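Local coordinates for ATP synthase subunit s, mitochondrial (Bos taurus, PDB 3E4G), which regulates the mitochondrial ATP synthase, being necessary for its proton conduction and blocking a proton leak through an alternative exit pathway, at residues 8-13 against 31-36; 119-124 against 147-152; 143-148 against 170-175. The protein carries 1 engineered substitution. All blocks are in the same frame, centred on the assembly; numbering follows the deposited sequence.

Contact 1: residues 8-13 against 31-36. With MG (magnesium ion), chain B.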
loop_
_atom_site.group_PDB
_atom_site.type_symbol
_atom_site.label_atom_id
_atom_site.label_comp_id
_atom_site.label_asym_id
_atom_site.label_seq_id
_atom_site.Cartn_x
_atom_site.Cartn_y
_atom_site.Cartn_z
ATOM N N ALA A 8 -11.732 -1.283 12.611
ATOM C CA ALA A 8 -12.162 -0.094 11.942
ATOM C C ALA A 8 -11.514 1.147 12.552
ATOM O O ALA A 8 -11.048 2.016 11.784
ATOM C CB ALA A 8 -13.702 0.038 11.971
ATOM N N VAL A 9 -11.461 1.283 13.851
ATOM C CA VAL A 9 -10.893 2.480 14.446
ATOM C C VAL A 9 -9.358 2.506 14.271
ATOM O O VAL A 9 -8.785 3.599 14.254
ATOM C CB VAL A 9 -11.333 2.652 15.901
ATOM C CG1 VAL A 9 -10.614 1.796 16.865
ATOM C CG2 VAL A 9 -11.512 4.048 16.254
ATOM N N PHE A 10 -8.720 1.356 14.179
ATOM C CA PHE A 10 -7.283 1.353 13.816
ATOM C C PHE A 10 -7.069 1.981 12.447
ATOM O O PHE A 10 -6.014 2.587 12.176
ATOM C CB PHE A 10 -6.692 -0.049 13.889
ATOM C CG PHE A 10 -6.091 -0.359 15.242
ATOM C CD1 PHE A 10 -4.733 -0.638 15.378
ATOM C CD2 PHE A 10 -6.882 -0.357 16.420
ATOM C CE1 PHE A 10 -4.124 -0.890 16.577
ATOM C CE2 PHE A 10 -6.293 -0.621 17.643
ATOM C CZ PHE A 10 -4.932 -0.926 17.748
ATOM N N ASN A 11 -8.000 1.761 11.558
ATOM C CA ASN A 11 -7.894 2.235 10.154
ATOM C C ASN A 11 -8.441 3.622 9.931
ATOM O O ASN A 11 -8.000 4.300 8.983
ATOM C CB ASN A 11 -8.549 1.222 9.204
ATOM C CG ASN A 11 -7.627 0.066 8.940
ATOM O OD1 ASN A 11 -7.807 -1.063 9.538
ATOM N ND2 ASN A 11 -6.664 0.247 8.107
ATOM N N LYS A 12 -9.408 4.084 10.715
ATOM C CA LYS A 12 -10.121 5.306 10.387
ATOM C C LYS A 12 -9.207 6.515 10.367
ATOM O O LYS A 12 -8.389 6.703 11.284
ATOM C CB LYS A 12 -11.268 5.510 11.413
ATOM C CG LYS A 12 -12.093 6.759 11.143
ATOM C CD LYS A 12 -13.295 6.866 12.104
ATOM C CE LYS A 12 -14.068 8.093 11.984
ATOM N NZ LYS A 12 -14.664 8.219 10.712
ATOM N N VAL A 13 -9.355 7.354 9.362
ATOM C CA VAL A 13 -8.583 8.587 9.251
ATOM C C VAL A 13 -9.060 9.599 10.255
ATOM O O VAL A 13 -10.270 9.834 10.444
ATOM C CB VAL A 13 -8.692 9.176 7.823
ATOM C CG1 VAL A 13 -8.001 10.553 7.746
ATOM C CG2 VAL A 13 -8.063 8.278 6.831
ATOM N N LEU A 31 0.030 3.335 9.611
ATOM C CA LEU A 31 0.699 2.089 9.188
ATOM C C LEU A 31 1.310 1.383 10.376
ATOM O O LEU A 31 1.112 0.172 10.564
ATOM C CB LEU A 31 1.715 2.412 8.091
ATOM C CG LEU A 31 0.991 2.655 6.748
ATOM C CD1 LEU A 31 1.818 3.506 5.781
ATOM C CD2 LEU A 31 0.591 1.352 6.076
ATOM N N LEU A 32 2.067 2.102 11.209
ATOM C CA LEU A 32 2.741 1.379 12.289
ATOM C C LEU A 32 1.719 0.879 13.339
ATOM O O LEU A 32 1.891 -0.228 13.858
ATOM C CB LEU A 32 3.873 2.160 12.942
ATOM C CG LEU A 32 5.230 2.009 12.227
ATOM C CD1 LEU A 32 5.246 2.564 10.776
ATOM C CD2 LEU A 32 6.296 2.751 13.073
ATOM N N ARG A 33 0.657 1.629 13.634
ATOM C CA ARG A 33 -0.310 1.118 14.629
ATOM C C ARG A 33 -0.996 -0.134 14.102
ATOM O O ARG A 33 -1.463 -0.973 14.888
ATOM C CB ARG A 33 -1.322 2.204 15.094
ATOM C CG ARG A 33 -2.396 2.542 14.094
ATOM C CD ARG A 33 -2.946 3.927 14.377
ATOM N NE ARG A 33 -4.113 4.197 13.541
ATOM C CZ ARG A 33 -4.474 5.394 13.096
ATOM N NH1 ARG A 33 -3.770 6.479 13.450
ATOM N NH2 ARG A 33 -5.523 5.503 12.288
ATOM N N CYS A 34 -1.082 -0.278 12.756
ATOM C CA CYS A 34 -1.682 -1.419 12.113
ATOM C C CYS A 34 -0.672 -2.517 11.781
ATOM O O CYS A 34 -1.011 -3.457 11.035
ATOM C CB CYS A 34 -2.436 -0.988 10.837
ATOM S SG CYS A 34 -3.918 -0.033 11.150
ATOM N N GLY A 35 0.538 -2.467 12.351
ATOM C CA GLY A 35 1.494 -3.554 12.150
ATOM C C GLY A 35 2.228 -3.516 10.832
ATOM O O GLY A 35 2.744 -4.570 10.394
ATOM N N ALA A 36 2.308 -2.362 10.175
ATOM C CA ALA A 36 3.112 -2.155 9.009
ATOM C C ALA A 36 4.373 -1.337 9.373
ATOM O O ALA A 36 4.544 -0.869 10.531
ATOM C CB ALA A 36 2.291 -1.501 7.895
HETATM MG MG MG B . 4.307 -6.163 10.292
HETATM O O HOH W 1 2.955 -7.419 12.003
HETATM O O HOH W 2 5.934 -7.886 10.168
HETATM O O HOH W 3 5.421 -5.106 12.147
#
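Arg33 starts in the crowded position, with CG between the backbone N and the carbonyl carbon (chi1 75°), and then runs extended from CG to NE, which carries the guanidinium across to the C-terminal end of helix 2-11. There it takes the carbonyl oxygen of Phe10 side-on with two nitrogens. Arg33 NE donates to Phe10 O at 2.8 Å, lying in the carbonyl plane on a lone pair, while Arg33 NH2 reaches the same oxygen at 3.0 Å from above that plane. Phe10 O lies only 3° out of the guanidinium plane, so the double grip fixes the rotation of the arginine tip. Cys34 SG is set beside its own backbone N (chi1 -69°) and packs at 3.9 Å from Phe10 CB, with Phe10 O also near it. The Phe10 ring meets the other helix edge-on: Arg33 O lies in the ring plane, 3.2 Å from Phe10 CE1. The positive charge of Arg33 would probably be stabilised by the carbonyl end of helix 2-11. Helix 23-33 closes in a Schellman motif, with Ala36 N bonded to Leu31 O and Gly35 N to Leu32 O. The positive phi of Gly35 accompanies a turn that directs Gly35 O onto the magnesium ion at 2.2 Å. Three waters and Thr69 O are further ligands, so this helix end belongs to the metal site joining the N-terminal domain to the leucine-rich repeats.

Contact 2: residues 119-124 against 147-152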
loop_
_atom_site.group_PDB
_atom_site.type_symbol
_atom_site.label_atom_id
_atom_site.label_comp_id
_atom_site.label_asym_id
_atom_site.label_seq_id
_atom_site.Cartn_x
_atom_site.Cartn_y
_atom_site.Cartn_z
ATOM N N MET A 119 5.565 -2.486 -6.714
ATOM C CA MET A 119 4.601 -3.045 -5.755
ATOM C C MET A 119 4.734 -4.538 -5.706
ATOM O O MET A 119 5.086 -5.199 -6.681
ATOM C CB MET A 119 3.189 -2.611 -6.145
ATOM C CG MET A 119 2.171 -2.920 -5.167
ATOM S SD MET A 119 0.638 -2.038 -5.585
ATOM C CE MET A 119 -0.241 -2.419 -4.092
ATOM N N GLU A 120 4.440 -5.039 -4.515
ATOM C CA GLU A 120 4.557 -6.484 -4.227
ATOM C C GLU A 120 3.279 -6.871 -3.447
ATOM O O GLU A 120 2.954 -6.178 -2.472
ATOM C CB GLU A 120 5.769 -6.766 -3.366
ATOM C CG GLU A 120 7.095 -6.234 -4.018
ATOM C CD GLU A 120 8.224 -6.488 -3.065
ATOM O OE1 GLU A 120 8.323 -5.867 -2.008
ATOM O OE2 GLU A 120 8.964 -7.491 -3.266
ATOM N N ILE A 121 2.629 -7.929 -3.879
ATOM C CA ILE A 121 1.395 -8.412 -3.204
ATOM C C ILE A 121 1.564 -9.903 -3.028
ATOM O O ILE A 121 1.643 -10.642 -4.027
ATOM C CB ILE A 121 0.132 -8.052 -4.012
ATOM C CG1 ILE A 121 0.079 -6.557 -4.325
ATOM C CG2 ILE A 121 -1.104 -8.475 -3.199
ATOM C CD1 ILE A 121 -1.068 -6.175 -5.249
ATOM N N ILE A 122 1.647 -10.322 -1.777
ATOM C CA ILE A 122 2.087 -11.694 -1.421
ATOM C C ILE A 122 1.133 -12.220 -0.379
ATOM O O ILE A 122 0.974 -11.633 0.696
ATOM C CB ILE A 122 3.516 -11.656 -0.838
ATOM C CG1 ILE A 122 4.504 -11.000 -1.842
ATOM C CG2 ILE A 122 3.951 -13.098 -0.473
ATOM C CD1 ILE A 122 5.708 -10.434 -1.196
ATOM N N SER A 123 0.543 -13.398 -0.643
ATOM C CA SER A 123 -0.220 -14.097 0.421
ATOM C C SER A 123 -1.297 -13.207 1.025
ATOM O O SER A 123 -1.517 -13.203 2.234
ATOM C CB SER A 123 0.717 -14.641 1.489
ATOM O OG SER A 123 1.673 -15.554 0.959
ATOM N N CYS A 124 -2.009 -12.471 0.164
ATOM C CA CYS A 124 -3.215 -11.699 0.564
ATOM C C CYS A 124 -4.380 -12.436 -0.042
ATOM O O CYS A 124 -4.676 -12.287 -1.246
ATOM C CB CYS A 124 -3.113 -10.264 0.075
ATOM S SG CYS A 124 -1.769 -9.335 0.848
ATOM N N SER A 147 2.509 -13.063 -5.560
ATOM C CA SER A 147 2.867 -14.368 -5.054
ATOM C C SER A 147 1.757 -14.918 -4.153
ATOM O O SER A 147 1.247 -14.192 -3.280
ATOM C CB SER A 147 4.111 -14.258 -4.214
ATOM O OG SER A 147 4.386 -15.498 -3.572
ATOM N N ASP A 148 1.406 -16.196 -4.327
ATOM C CA ASP A 148 0.505 -16.889 -3.380
ATOM C C ASP A 148 -0.797 -16.066 -3.234
ATOM O O ASP A 148 -1.219 -15.721 -2.135
ATOM C CB ASP A 148 1.164 -17.128 -2.049
ATOM C CG ASP A 148 0.279 -17.933 -1.075
ATOM O OD1 ASP A 148 -0.481 -18.804 -1.587
ATOM O OD2 ASP A 148 0.385 -17.721 0.113
ATOM N N LEU A 149 -1.451 -15.824 -4.365
ATOM C CA LEU A 149 -2.758 -15.114 -4.439
ATOM C C LEU A 149 -3.711 -16.101 -5.011
ATOM O O LEU A 149 -3.965 -16.110 -6.216
ATOM C CB LEU A 149 -2.683 -13.839 -5.290
ATOM C CG LEU A 149 -1.604 -12.839 -4.843
ATOM C CD1 LEU A 149 -1.646 -11.601 -5.739
ATOM C CD2 LEU A 149 -1.721 -12.480 -3.365
ATOM N N PRO A 150 -4.315 -16.991 -4.164
ATOM C CA PRO A 150 -5.143 -18.043 -4.729
ATOM C C PRO A 150 -6.327 -17.534 -5.462
ATOM O O PRO A 150 -6.876 -18.262 -6.304
ATOM C CB PRO A 150 -5.527 -18.830 -3.462
ATOM C CG PRO A 150 -5.421 -17.896 -2.329
ATOM C CD PRO A 150 -4.183 -17.076 -2.702
ATOM N N GLY A 151 -6.806 -16.319 -5.181
ATOM C CA GLY A 151 -7.930 -15.692 -5.836
ATOM C C GLY A 151 -7.627 -15.186 -7.192
ATOM O O GLY A 151 -8.538 -14.742 -7.915
ATOM N N VAL A 152 -6.348 -15.152 -7.637
ATOM C CA VAL A 152 -5.996 -14.704 -8.936
ATOM C C VAL A 152 -5.979 -15.963 -9.825
ATOM O O VAL A 152 -5.075 -16.811 -9.775
ATOM C CB VAL A 152 -4.620 -14.008 -8.963
ATOM C CG1 VAL A 152 -4.190 -13.722 -10.439
ATOM C CG2 VAL A 152 -4.741 -12.704 -8.158
HETATM O O HOH W 4 4.183 -16.364 -0.763
HETATM O O HOH W 5 -5.683 -14.265 -3.584
#
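The flat groups here are the carboxylate of Asp148 and the peptide units of the two neighbouring segments. Asp148 OD2 receives the hydroxyl of Ser123 on its anti lone pair, the one turned from the other oxygen, with Ser123 OG 2.7 Å from Asp148 OD2. The peptides meet in their carbonyl planes: Ser147 N donates to Ile121 O at 3.0 Å, and Ser123 N to Ser147 O at 2.8 Å, the parallel pairing that flanks Ile122. Beyond it Ser123 and Asp148 both take left-handed backbone conformations, so both segments leave the sheet side by side. Asp148 CG is anti to its backbone N (chi1 -176°), which brings the carboxylate over to Ser123. A water donates to Ser123 OG and is hydrogen-bonded to Ser147 OG, where Ser147 CB also rests against Ile122 CG2. Leu149 faces inward, crossing Ile121 at about a right angle; Leu149 CD2 lies 4.1 Å from Ile121 CG2 and 3.5 Å from Cys124 N. Ile132 of helix 129-134 touches both Ile121 and Leu149. An alanine at Ser123 has no hydroxyl to give Asp148 or to accept from the water, and would probably leave the two segments less tightly held. The Ser123-Asp148 hydrogen bond thus lies beside the apolar packing of Ile121 and Leu149 in the fourth leucine-rich repeat, and because the hydroxyl is the donor, the bond is likely to favour an ionised Asp148.

Contact 3: residues 143-148 against 170-175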
loop_
_atom_site.group_PDB
_atom_site.type_symbol
_atom_site.label_atom_id
_atom_site.label_comp_id
_atom_site.label_asym_id
_atom_site.label_seq_id
_atom_site.Cartn_x
_atom_site.Cartn_y
_atom_site.Cartn_z
ATOM N N TYR A 143 8.086 -2.469 -11.503
ATOM C CA TYR A 143 8.209 -3.819 -10.920
ATOM C C TYR A 143 6.897 -4.170 -10.230
ATOM O O TYR A 143 6.424 -3.356 -9.402
ATOM C CB TYR A 143 9.386 -3.831 -9.890
ATOM C CG TYR A 143 9.630 -5.166 -9.262
ATOM C CD1 TYR A 143 10.190 -6.187 -9.986
ATOM C CD2 TYR A 143 9.298 -5.392 -7.945
ATOM C CE1 TYR A 143 10.458 -7.406 -9.367
ATOM C CE2 TYR A 143 9.612 -6.613 -7.325
ATOM C CZ TYR A 143 10.182 -7.602 -8.059
ATOM O OH TYR A 143 10.543 -8.814 -7.443
ATOM N N LEU A 144 6.384 -5.345 -10.516
ATOM C CA LEU A 144 5.170 -5.863 -9.834
ATOM C C LEU A 144 5.450 -7.327 -9.565
ATOM O O LEU A 144 5.644 -8.099 -10.510
ATOM C CB LEU A 144 3.911 -5.703 -10.700
ATOM C CG LEU A 144 2.609 -6.196 -10.085
ATOM C CD1 LEU A 144 2.289 -5.519 -8.789
ATOM C CD2 LEU A 144 1.434 -6.015 -11.085
ATOM N N PHE A 145 5.402 -7.691 -8.308
ATOM C CA PHE A 145 5.635 -9.072 -7.859
ATOM C C PHE A 145 4.343 -9.548 -7.191
ATOM O O PHE A 145 3.880 -8.931 -6.219
ATOM C CB PHE A 145 6.788 -9.095 -6.854
ATOM C CG PHE A 145 7.048 -10.397 -6.165
ATOM C CD1 PHE A 145 6.917 -11.605 -6.821
ATOM C CD2 PHE A 145 7.391 -10.394 -4.827
ATOM C CE1 PHE A 145 7.206 -12.805 -6.116
ATOM C CE2 PHE A 145 7.676 -11.569 -4.133
ATOM C CZ PHE A 145 7.567 -12.766 -4.811
ATOM N N LEU A 146 3.795 -10.634 -7.719
ATOM C CA LEU A 146 2.553 -11.261 -7.193
ATOM C C LEU A 146 2.892 -12.677 -6.759
ATOM O O LEU A 146 3.459 -13.429 -7.570
ATOM C CB LEU A 146 1.478 -11.304 -8.281
ATOM C CG LEU A 146 1.161 -9.953 -8.920
ATOM C CD1 LEU A 146 0.031 -10.109 -9.989
ATOM C CD2 LEU A 146 0.765 -8.919 -7.891
ATOM N N SER A 147 2.509 -13.063 -5.560
ATOM C CA SER A 147 2.867 -14.368 -5.054
ATOM C C SER A 147 1.757 -14.918 -4.153
ATOM O O SER A 147 1.247 -14.192 -3.280
ATOM C CB SER A 147 4.111 -14.258 -4.214
ATOM O OG SER A 147 4.386 -15.498 -3.572
ATOM N N ASP A 148 1.406 -16.196 -4.327
ATOM C CA ASP A 148 0.505 -16.889 -3.380
ATOM C C ASP A 148 -0.797 -16.066 -3.234
ATOM O O ASP A 148 -1.219 -15.721 -2.135
ATOM C CB ASP A 148 1.164 -17.128 -2.049
ATOM C CG ASP A 148 0.279 -17.933 -1.075
ATOM O OD1 ASP A 148 -0.481 -18.804 -1.587
ATOM O OD2 ASP A 148 0.385 -17.721 0.113
ATOM N N GLU A 170 8.344 -5.030 -15.299
ATOM C CA GLU A 170 8.869 -6.329 -14.952
ATOM C C GLU A 170 7.841 -6.963 -14.026
ATOM O O GLU A 170 7.687 -6.497 -12.879
ATOM C CB GLU A 170 10.193 -6.115 -14.215
ATOM C CG GLU A 170 10.798 -7.383 -13.778
ATOM C CD GLU A 170 12.133 -7.177 -12.958
ATOM O OE1 GLU A 170 12.666 -6.070 -12.867
ATOM O OE2 GLU A 170 12.721 -8.177 -12.318
ATOM N N LEU A 171 7.147 -7.995 -14.536
ATOM C CA LEU A 171 6.078 -8.665 -13.792
ATOM C C LEU A 171 6.612 -9.990 -13.378
ATOM O O LEU A 171 6.937 -10.846 -14.238
ATOM C CB LEU A 171 4.799 -8.823 -14.767
ATOM C CG LEU A 171 3.583 -9.542 -14.153
ATOM C CD1 LEU A 171 2.956 -8.747 -13.007
ATOM C CD2 LEU A 171 2.571 -9.828 -15.231
ATOM N N LYS A 172 6.720 -10.225 -12.082
ATOM C CA LYS A 172 7.238 -11.446 -11.510
ATOM C C LYS A 172 6.051 -12.139 -10.871
ATOM O O LYS A 172 5.412 -11.587 -9.966
ATOM C CB LYS A 172 8.297 -11.152 -10.499
ATOM C CG LYS A 172 8.898 -12.366 -9.900
ATOM C CD LYS A 172 10.003 -11.977 -8.942
ATOM C CE LYS A 172 10.709 -13.133 -8.424
ATOM N NZ LYS A 172 11.478 -13.893 -9.494
ATOM N N LEU A 173 5.768 -13.361 -11.317
ATOM C CA LEU A 173 4.589 -14.113 -10.854
ATOM C C LEU A 173 5.055 -15.400 -10.184
ATOM O O LEU A 173 5.764 -16.242 -10.846
ATOM C CB LEU A 173 3.679 -14.478 -12.003
ATOM C CG LEU A 173 3.096 -13.293 -12.782
ATOM C CD1 LEU A 173 2.130 -13.804 -13.862
ATOM C CD2 LEU A 173 2.409 -12.265 -11.861
ATOM N N ASP A 174 4.651 -15.602 -8.952
ATOM C CA ASP A 174 4.739 -16.882 -8.276
ATOM C C ASP A 174 3.324 -17.294 -7.876
ATOM O O ASP A 174 2.905 -17.198 -6.721
ATOM C CB ASP A 174 5.636 -16.780 -7.035
ATOM C CG ASP A 174 7.116 -16.662 -7.355
ATOM O OD1 ASP A 174 7.544 -17.009 -8.451
ATOM O OD2 ASP A 174 7.866 -16.264 -6.455
ATOM N N LEU A 175 2.566 -17.668 -8.892
ATOM C CA LEU A 175 1.142 -17.929 -8.721
ATOM C C LEU A 175 0.823 -19.323 -9.216
ATOM O O LEU A 175 1.390 -19.789 -10.231
ATOM C CB LEU A 175 0.309 -16.926 -9.545
ATOM C CG LEU A 175 0.420 -15.440 -9.167
ATOM C CD1 LEU A 175 -0.374 -14.609 -10.151
ATOM C CD2 LEU A 175 -0.019 -15.207 -7.744
HETATM O O HOH W 6 4.080 -18.397 -3.923
#
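Strands 143-147 and 170-174 are the two strands of a beta-alpha-beta unit, connected through helix 155-165, and they run parallel at the C-terminal edge of the leucine-rich repeat sheet. Their axes come within 4.8 Å and diverge by 8°, a fit close enough for five backbone hydrogen bonds, each with its N-H nearly along the C=O axis. On the face of Tyr143, Phe145 and Lys172, the aliphatic part of the lysine is the bump. It runs out beside the two rings and fills the groove between them, with Lys172 CD 3.5 Å from Tyr143 OH and Lys172 CG 3.7 Å from Phe145 CD1. All three side chains leave their strands with CG anti to the backbone N and point the same way, while the last bend of Lys172 (chi4 66°) turns its amino end off the rings. Acidic groups on the same face, one before and one after Lys172, meet the ring edges. The Glu170 carboxylate meets the edge of Tyr143, its CD 3.7 Å from Tyr143 CD1, and Asp174 OD2 lies in the plane of the Phe145 ring at its edge, 3.5 Å from Phe145 CE1, so that Lys172 and Asp174 meet adjacent ring atoms on one side. The opposite face is leucine against leucine. Leu171 CD1 wedges between two neighbours, 3.7 Å from Leu144 CD2 and 4.4 Å from Leu146 CD1. Leu173 CD2 lodges along the CB, CG and CD1 atoms of Leu146, and Leu175 CD2 closes over the end of the row. Val159 of helix 155-165 packs on Leu171 and Leu173, and Phe162 on Leu144. At the strand ends one water is hydrogen-bonded to Ser147 OG and donates to Asp174 O, which also accepts from Asp148 N at 3.0 Å.

Contacts 2 and 3 belong to one sheet: they share Ser147 and Asp148, their centres lie 8 Å apart, and Ile121 N probably bonds to Phe145 O where neighbouring strands 118-122 and 143-147 meet. Contact 1, with its nearest atoms about 11 Å from contact 2 and about 16 Å from contact 3, joins helix ends in the N-terminal domain. All three are partly buried. Contact 3, the largest, is a regular strand pairing with leucines on the face toward helix 155-165 and more exposed, charged residues on the other; contact 2 has little pairing and more side-chain polarity, where strands run into loops. Contact 1 instead sets an arginine on a helix carbonyl, while its Gly35 binds the metal.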